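Local coordinates for protein monooxygenase (Agrobacterium tumefaciens, PDB 2I7G) that probably inserts oxygen into an organic substrate with the help of reduced flavin, as a TIM-barrel monooxygenase of the luciferase-like family, at residues 31-36 with 336-341; 27-32 with 74-79; 254-259 with 330-335. All coordinates share one frame; numbering follows the deposited sequence. Where two conformers were deposited one is given.

How the contacts relate
Contact 3 is the most deeply buried: its segments lie on neighbouring parallel strands of the barrel, held by regular backbone bonds with apolar packing on one face. Contact 2 is buried too, but joins the chain leaving strand 23-28 to the loop after 65-68 through one bridge, an aromatic pair and A30 packed on valines, near the second subunit. Contact 1 is partly exposed and more polar, a loop-to-loop joint of carboxylate, backbone N-H and water, with a leucine methyl packed on the partner loop. Contacts 1 and 2 share D31 and V32, their centres about 9 Å apart. Contact 3 meets contact 2 where T28 OG1 probably hydrogen-bonds A335 O, and contact 1 where M339 packs on F259.

Contact 1 of 3, residues 31-36 with 336-341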
# COMPACT_ATOMS: atom_id res chain seq x y z
N ASP B 31 -6.64 14.04 -9.03
CA ASP B 31 -7.66 15.04 -8.63
C ASP B 31 -9.06 14.44 -8.72
O ASP B 31 -9.37 13.68 -9.63
CB ASP B 31 -7.57 16.25 -9.59
CG ASP B 31 -6.11 16.74 -9.81
OD1 ASP B 31 -5.89 17.96 -9.80
OD2 ASP B 31 -5.18 15.91 -9.98
N VAL B 32 -9.90 14.82 -7.77
CA VAL B 32 -11.31 14.53 -7.78
C VAL B 32 -12.14 15.81 -7.59
O VAL B 32 -11.64 16.87 -7.15
CB VAL B 32 -11.71 13.46 -6.70
CG1 VAL B 32 -10.96 12.14 -6.98
CG2 VAL B 32 -11.40 13.96 -5.27
N ASN B 33 -13.42 15.70 -7.91
CA ASN B 33 -14.37 16.74 -7.59
C ASN B 33 -14.52 16.82 -6.07
O ASN B 33 -14.93 15.85 -5.44
CB ASN B 33 -15.71 16.47 -8.25
CG ASN B 33 -16.64 17.67 -8.16
OD1 ASN B 33 -16.49 18.52 -7.27
ND2 ASN B 33 -17.59 17.75 -9.08
N PRO B 34 -14.19 17.99 -5.49
CA PRO B 34 -14.30 18.14 -4.05
C PRO B 34 -15.78 18.26 -3.64
O PRO B 34 -16.08 18.15 -2.46
CB PRO B 34 -13.58 19.47 -3.79
CG PRO B 34 -13.77 20.26 -5.05
CD PRO B 34 -13.75 19.23 -6.16
N ASN B 35 -16.68 18.44 -4.61
CA ASN B 35 -18.14 18.59 -4.36
C ASN B 35 -18.92 17.57 -5.21
O ASN B 35 -19.71 17.96 -6.08
CB ASN B 35 -18.62 20.02 -4.71
CG ASN B 35 -17.93 21.11 -3.88
OD1 ASN B 35 -17.22 21.98 -4.42
ND2 ASN B 35 -18.12 21.06 -2.56
N PRO B 36 -18.68 16.25 -4.98
CA PRO B 36 -19.29 15.25 -5.86
C PRO B 36 -20.76 15.07 -5.55
O PRO B 36 -21.15 15.09 -4.38
CB PRO B 36 -18.53 13.97 -5.55
CG PRO B 36 -17.96 14.16 -4.17
CD PRO B 36 -17.88 15.64 -3.90
N ILE B 336 -5.27 16.72 -14.73
CA ILE B 336 -5.32 17.79 -13.70
C ILE B 336 -6.78 18.20 -13.52
O ILE B 336 -7.56 18.13 -14.47
CB ILE B 336 -4.47 19.00 -14.17
CG1 ILE B 336 -3.00 18.60 -14.30
CG2 ILE B 336 -4.56 20.20 -13.19
CD1 ILE B 336 -2.21 19.62 -15.06
N GLY B 337 -7.16 18.59 -12.30
CA GLY B 337 -8.52 19.05 -12.03
C GLY B 337 -9.57 18.07 -12.55
O GLY B 337 -9.49 16.85 -12.32
N LEU B 338 -10.56 18.59 -13.26
CA LEU B 338 -11.67 17.77 -13.71
C LEU B 338 -11.56 17.48 -15.22
O LEU B 338 -12.59 17.35 -15.89
CB LEU B 338 -13.01 18.46 -13.39
CG LEU B 338 -13.23 18.94 -11.93
CD1 LEU B 338 -14.65 19.46 -11.69
CD2 LEU B 338 -12.83 17.84 -10.94
N MSE B 339 -10.33 17.39 -15.73
CA MSE B 339 -10.14 17.00 -17.15
C MSE B 339 -10.95 15.73 -17.39
O MSE B 339 -10.83 14.76 -16.62
CB MSE B 339 -8.69 16.67 -17.49
CG MSE B 339 -7.74 17.85 -17.69
SE MSE B 339 -8.37 18.93 -19.22
CE MSE B 339 -7.89 17.68 -20.65
N PRO B 340 -11.76 15.71 -18.46
CA PRO B 340 -12.56 14.51 -18.74
C PRO B 340 -11.65 13.29 -19.02
O PRO B 340 -10.61 13.39 -19.72
CB PRO B 340 -13.33 14.90 -20.00
CG PRO B 340 -13.31 16.38 -20.03
CD PRO B 340 -12.00 16.78 -19.44
N HIS B 341 -12.06 12.14 -18.49
CA HIS B 341 -11.30 10.89 -18.66
C HIS B 341 -11.01 10.53 -20.14
O HIS B 341 -9.89 10.13 -20.48
CB HIS B 341 -12.06 9.75 -17.97
CG HIS B 341 -11.33 8.44 -18.01
ND1 HIS B 341 -10.04 8.31 -17.54
CD2 HIS B 341 -11.68 7.23 -18.51
CE1 HIS B 341 -9.65 7.06 -17.69
NE2 HIS B 341 -10.62 6.39 -18.28
O HOH W 1 -11.11 14.30 -11.62
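D31 reaches across to the backbone of G337, and its carboxylate makes the direct polar bond between the two loops. With CG anti to its own carbonyl carbon and beside its backbone N (chi1 -47°), the group is swung toward 336-341, and D31 OD1 accepts from G337 N at 2.9 Å. The donor comes from above the carboxylate, 69° out of its plane, and the bond is moderately bent at the hydrogen. The same OD1 also takes a salt bridge from R281, so it has at least two partners, while CB of D31 lies against the G337 carbonyl. A type II' turn from I336 to M339 presents this N-H, closed by M339 N on I336 O at 3.1 Å; G337 supplies the positive phi that its second position requires. Water 1 makes a second bridge, donating to D31 O at 2.7 Å and to G337 O at 3.1 Å.

The second part of the joint is van der Waals packing. L338 holds CG anti to its carbonyl carbon (chi1 -51°); CD1 continues the extended chain, while the CD2 branch comes over to N33, 3.8 Å from N33 N and 4.2 Å from N33 CB, alongside the backbone from V32 to N33. N33 turns its amide back over its own loop, where N33 OD1 accepts from N35 N at 2.7 Å from above the carbonyl plane, an Asx turn. N33 N itself is bonded to E43 of helix 40-60. These are the loops that follow strands 23-28 and 329-333, neighbours in the sheet, joined at the C-terminal mouth of a TIM barrel.

Contact 2 of 3, residues 27-32 with 74-79; sequences YTFADV and PDYVVS
A30 O and V32 N tie the loop after strand 23-28 to segment 74-79: V77 N donates to A30 O at 3.1 Å, and V32 N donates to D75 O at 2.9 Å, bridging D31 with Y76. Packing is tight around A30, whose CB sits 3.5 Å from V78 CG2. V77 holds CG1 between its backbone N and carbonyl carbon (chi1 68°), which lays that methyl against A30. The V32 and V77 side chains cross at about a right angle, V32 CG1 against V77 CB, and V32 CG2 touches P74 O at 3.4 Å. V77 also packs on L121 of the second subunit.

T28 OG1 accepts from A30 N, an ST turn at the end of the strand, and also bonds A335 O; strands 23-28 and 65-68, which lead into this contact, are adjacent in the TIM barrel. F29 turns its ring edge toward the face of Y76, an offset edge-to-face pair with centroids 5.9 Å apart and planes at 79°. The H71 ring meets both. The D31 carboxylate, salt-bridged to R281, lies beside the Y76 ring, planes 74° apart, with D31 OD1 3.5 Å from Y76 CE1.

Toward P74 and D75 the contact becomes partly exposed. Water 2 lies between D31 OD1 (3.1 Å) and D75 O (3.2 Å), though it may not serve both at once, and the D75 carboxylate leads off to a salt bridge with R73.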
# COMPACT_ATOMS: atom_id res chain seq x y z
N TYR B 27 2.84 11.74 -14.93
CA TYR B 27 2.52 11.72 -13.47
C TYR B 27 1.21 12.42 -13.20
O TYR B 27 0.79 13.26 -14.01
CB TYR B 27 3.66 12.23 -12.60
CG TYR B 27 3.96 13.72 -12.66
CD1 TYR B 27 3.75 14.53 -11.53
CD2 TYR B 27 4.47 14.31 -13.82
CE1 TYR B 27 4.05 15.89 -11.57
CE2 TYR B 27 4.75 15.68 -13.88
CZ TYR B 27 4.52 16.46 -12.75
OH TYR B 27 4.81 17.81 -12.79
N THR B 28 0.56 12.11 -12.08
CA THR B 28 -0.71 12.77 -11.74
C THR B 28 -0.85 12.74 -10.22
O THR B 28 -0.20 11.90 -9.54
CB THR B 28 -1.93 12.13 -12.47
OG1 THR B 28 -3.16 12.81 -12.12
CG2 THR B 28 -2.07 10.66 -12.09
N PHE B 29 -1.74 13.61 -9.73
CA PHE B 29 -2.12 13.66 -8.34
C PHE B 29 -3.48 13.02 -8.10
O PHE B 29 -3.90 12.88 -6.92
CB PHE B 29 -2.15 15.13 -7.84
CG PHE B 29 -0.82 15.85 -7.95
CD1 PHE B 29 0.38 15.13 -8.04
CD2 PHE B 29 -0.77 17.24 -7.94
CE1 PHE B 29 1.62 15.79 -8.11
CE2 PHE B 29 0.43 17.92 -8.02
CZ PHE B 29 1.65 17.21 -8.12
N ALA B 30 -4.15 12.63 -9.21
CA ALA B 30 -5.44 11.95 -9.15
C ALA B 30 -6.46 12.86 -8.45
O ALA B 30 -7.06 12.51 -7.42
CB ALA B 30 -5.31 10.59 -8.44
N ASP B 31 -6.64 14.04 -9.03
CA ASP B 31 -7.66 15.04 -8.63
C ASP B 31 -9.06 14.44 -8.72
O ASP B 31 -9.37 13.68 -9.63
CB ASP B 31 -7.57 16.25 -9.59
CG ASP B 31 -6.11 16.74 -9.81
OD1 ASP B 31 -5.89 17.96 -9.80
OD2 ASP B 31 -5.18 15.91 -9.98
N VAL B 32 -9.90 14.82 -7.77
CA VAL B 32 -11.31 14.53 -7.78
C VAL B 32 -12.14 15.81 -7.59
O VAL B 32 -11.64 16.87 -7.15
CB VAL B 32 -11.71 13.46 -6.70
CG1 VAL B 32 -10.96 12.14 -6.98
CG2 VAL B 32 -11.40 13.96 -5.27
N PRO B 74 -9.35 17.09 0.34
CA PRO B 74 -10.54 16.46 -0.23
C PRO B 74 -10.51 16.39 -1.75
O PRO B 74 -11.22 15.57 -2.31
CB PRO B 74 -11.72 17.34 0.27
CG PRO B 74 -11.11 18.60 0.75
CD PRO B 74 -9.67 18.31 1.13
N ASP B 75 -9.71 17.21 -2.42
CA ASP B 75 -9.74 17.17 -3.87
C ASP B 75 -8.68 16.26 -4.51
O ASP B 75 -8.45 16.37 -5.73
CB ASP B 75 -9.67 18.58 -4.47
CG ASP B 75 -8.47 19.38 -3.97
OD1 ASP B 75 -7.88 19.05 -2.94
OD2 ASP B 75 -8.16 20.42 -4.60
N TYR B 76 -8.08 15.37 -3.72
CA TYR B 76 -7.12 14.39 -4.29
C TYR B 76 -7.39 13.04 -3.63
O TYR B 76 -7.66 12.99 -2.42
CB TYR B 76 -5.70 14.77 -3.95
CG TYR B 76 -5.23 16.04 -4.60
CD1 TYR B 76 -5.01 16.11 -5.98
CD2 TYR B 76 -4.96 17.17 -3.82
CE1 TYR B 76 -4.57 17.30 -6.59
CE2 TYR B 76 -4.50 18.37 -4.42
CZ TYR B 76 -4.30 18.41 -5.79
OH TYR B 76 -3.83 19.59 -6.37
N VAL B 77 -7.38 11.99 -4.43
CA VAL B 77 -7.70 10.67 -3.89
C VAL B 77 -6.45 9.88 -3.45
O VAL B 77 -6.58 8.89 -2.73
CB VAL B 77 -8.59 9.87 -4.89
CG1 VAL B 77 -7.84 9.49 -6.16
CG2 VAL B 77 -9.15 8.57 -4.26
N VAL B 78 -5.26 10.33 -3.84
CA VAL B 78 -4.02 9.56 -3.54
C VAL B 78 -3.26 10.20 -2.38
O VAL B 78 -2.44 11.10 -2.58
CB VAL B 78 -3.13 9.37 -4.78
CG1 VAL B 78 -1.83 8.59 -4.41
CG2 VAL B 78 -3.98 8.57 -5.88
N SER B 79 -3.54 9.74 -1.18
CA SER B 79 -2.73 10.08 -0.02
C SER B 79 -1.71 8.97 0.23
O SER B 79 -0.80 9.13 1.04
CB SER B 79 -3.58 10.25 1.23
OG SER B 79 -4.24 9.02 1.56
O HOH W 2 -7.56 18.92 -7.41

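Contact 3 of 3, residues 254-259 with 330-335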
# COMPACT_ATOMS: atom_id res chain seq x y z
N ILE B 254 12.96 16.36 -16.07
CA ILE B 254 12.10 17.54 -15.91
C ILE B 254 10.65 17.09 -15.79
O ILE B 254 10.20 16.16 -16.49
CB ILE B 254 12.31 18.62 -17.00
CG1 ILE B 254 11.84 18.13 -18.39
CG2 ILE B 254 13.81 19.14 -16.99
CD1 ILE B 254 11.98 19.18 -19.52
N ASN B 255 9.93 17.73 -14.87
CA ASN B 255 8.54 17.38 -14.57
C ASN B 255 7.71 18.61 -14.96
O ASN B 255 7.89 19.67 -14.38
CB ASN B 255 8.37 17.16 -13.07
CG ASN B 255 9.09 15.92 -12.56
OD1 ASN B 255 9.79 15.22 -13.28
ND2 ASN B 255 8.93 15.67 -11.25
N VAL B 256 6.84 18.47 -15.95
CA VAL B 256 6.15 19.61 -16.52
C VAL B 256 4.64 19.34 -16.62
O VAL B 256 4.19 18.17 -16.63
CB VAL B 256 6.70 19.93 -17.94
CG1 VAL B 256 8.21 20.09 -17.90
CG2 VAL B 256 6.32 18.84 -18.98
N HIS B 257 3.88 20.42 -16.74
CA HIS B 257 2.46 20.32 -17.02
C HIS B 257 2.22 20.45 -18.50
O HIS B 257 2.99 21.13 -19.20
CB HIS B 257 1.69 21.39 -16.25
CG HIS B 257 1.80 21.23 -14.77
ND1 HIS B 257 2.49 22.12 -13.97
CD2 HIS B 257 1.36 20.24 -13.95
CE1 HIS B 257 2.44 21.70 -12.71
NE2 HIS B 257 1.75 20.58 -12.67
N GLY B 258 1.15 19.84 -18.98
CA GLY B 258 0.81 19.99 -20.39
C GLY B 258 -0.30 19.06 -20.83
O GLY B 258 -1.01 18.46 -20.01
N PHE B 259 -0.48 18.96 -22.15
CA PHE B 259 -1.56 18.12 -22.65
C PHE B 259 -1.35 17.89 -24.14
O PHE B 259 -0.84 18.77 -24.84
CB PHE B 259 -2.91 18.81 -22.37
CG PHE B 259 -4.11 17.99 -22.78
CD1 PHE B 259 -4.30 16.68 -22.29
CD2 PHE B 259 -5.05 18.53 -23.66
CE1 PHE B 259 -5.42 15.92 -22.70
CE2 PHE B 259 -6.20 17.77 -24.06
CZ PHE B 259 -6.35 16.47 -23.59
N PHE B 330 11.70 12.68 -18.93
CA PHE B 330 10.70 13.73 -19.14
C PHE B 330 9.39 13.21 -18.61
O PHE B 330 8.90 12.18 -19.10
CB PHE B 330 10.58 14.09 -20.64
CG PHE B 330 9.47 15.03 -20.96
CD1 PHE B 330 9.68 16.42 -20.87
CD2 PHE B 330 8.20 14.55 -21.34
CE1 PHE B 330 8.65 17.33 -21.13
CE2 PHE B 330 7.16 15.47 -21.67
CZ PHE B 330 7.39 16.85 -21.54
N LEU B 331 8.78 13.89 -17.63
CA LEU B 331 7.52 13.48 -17.05
C LEU B 331 6.44 14.55 -17.24
O LEU B 331 6.64 15.71 -16.89
CB LEU B 331 7.66 13.21 -15.53
CG LEU B 331 8.50 12.03 -15.05
CD1 LEU B 331 8.18 11.85 -13.52
CD2 LEU B 331 8.20 10.73 -15.86
N LEU B 332 5.30 14.14 -17.78
CA LEU B 332 4.25 15.09 -18.17
C LEU B 332 3.03 14.88 -17.27
O LEU B 332 2.55 13.73 -17.16
CB LEU B 332 3.90 14.78 -19.63
CG LEU B 332 2.81 15.67 -20.23
CD1 LEU B 332 3.21 17.18 -20.21
CD2 LEU B 332 2.38 15.17 -21.70
N GLN B 333 2.49 15.96 -16.70
CA GLN B 333 1.25 15.88 -15.91
C GLN B 333 0.12 16.53 -16.74
O GLN B 333 0.12 17.75 -16.94
CB GLN B 333 1.41 16.57 -14.55
CG GLN B 333 0.11 16.59 -13.74
CD GLN B 333 0.28 17.15 -12.33
OE1 GLN B 333 1.15 16.72 -11.57
NE2 GLN B 333 -0.58 18.02 -11.96
N MSE B 334 -0.77 15.69 -17.25
CA MSE B 334 -1.94 16.12 -18.04
C MSE B 334 -3.22 16.03 -17.21
O MSE B 334 -4.08 16.93 -17.25
CB MSE B 334 -2.12 15.22 -19.28
CG MSE B 334 -0.89 15.08 -20.16
SE MSE B 334 -1.25 14.09 -21.84
CE MSE B 334 -1.71 12.38 -21.09
N ALA B 335 -3.36 14.92 -16.48
CA ALA B 335 -4.63 14.63 -15.78
C ALA B 335 -4.66 15.54 -14.54
O ALA B 335 -4.09 15.21 -13.48
CB ALA B 335 -4.70 13.16 -15.39
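F330 and V256 meet on the face of the sheet that they share with I254 and L332. The F330 side chain leaves with CG anti to its backbone N (chi1 173°); CB and CG merely carry the ring and make no contact with 254-259. Contact begins at CD1, which lies 3.7 Å from I254 CG1, with I254 CD1 approaching the ring edge in its plane. CE1 then reaches V256 CG2 at 3.5 Å, and CZ, at the tip, meets the same methyl at 3.4 Å, so V256 stands across the ring's far end. Beyond this pair F307 and Y351 also touch the ring.

Farther along, L332 CD1 lies 3.6 Å from G258 N, where the glycine has no side chain to compete for the place. On the other face H257 and Q333 run side by side, the imidazole and amide planes 79° apart; H257 ND1 is bonded to R286.

From I254 to H257 the backbones pair in regular parallel register. L331 N donates to I254 O at 2.9 Å, V256 N to L331 O at 2.9 Å and Q333 N to V256 O at 2.8 Å, and all three donors lie close to the line of the carbonyl bond; G258 N to Q333 O, at 3.1 Å, comes in from above the carbonyl plane. The strands, crossing at -42°, are parallel neighbours in the twisted wall of the TIM barrel.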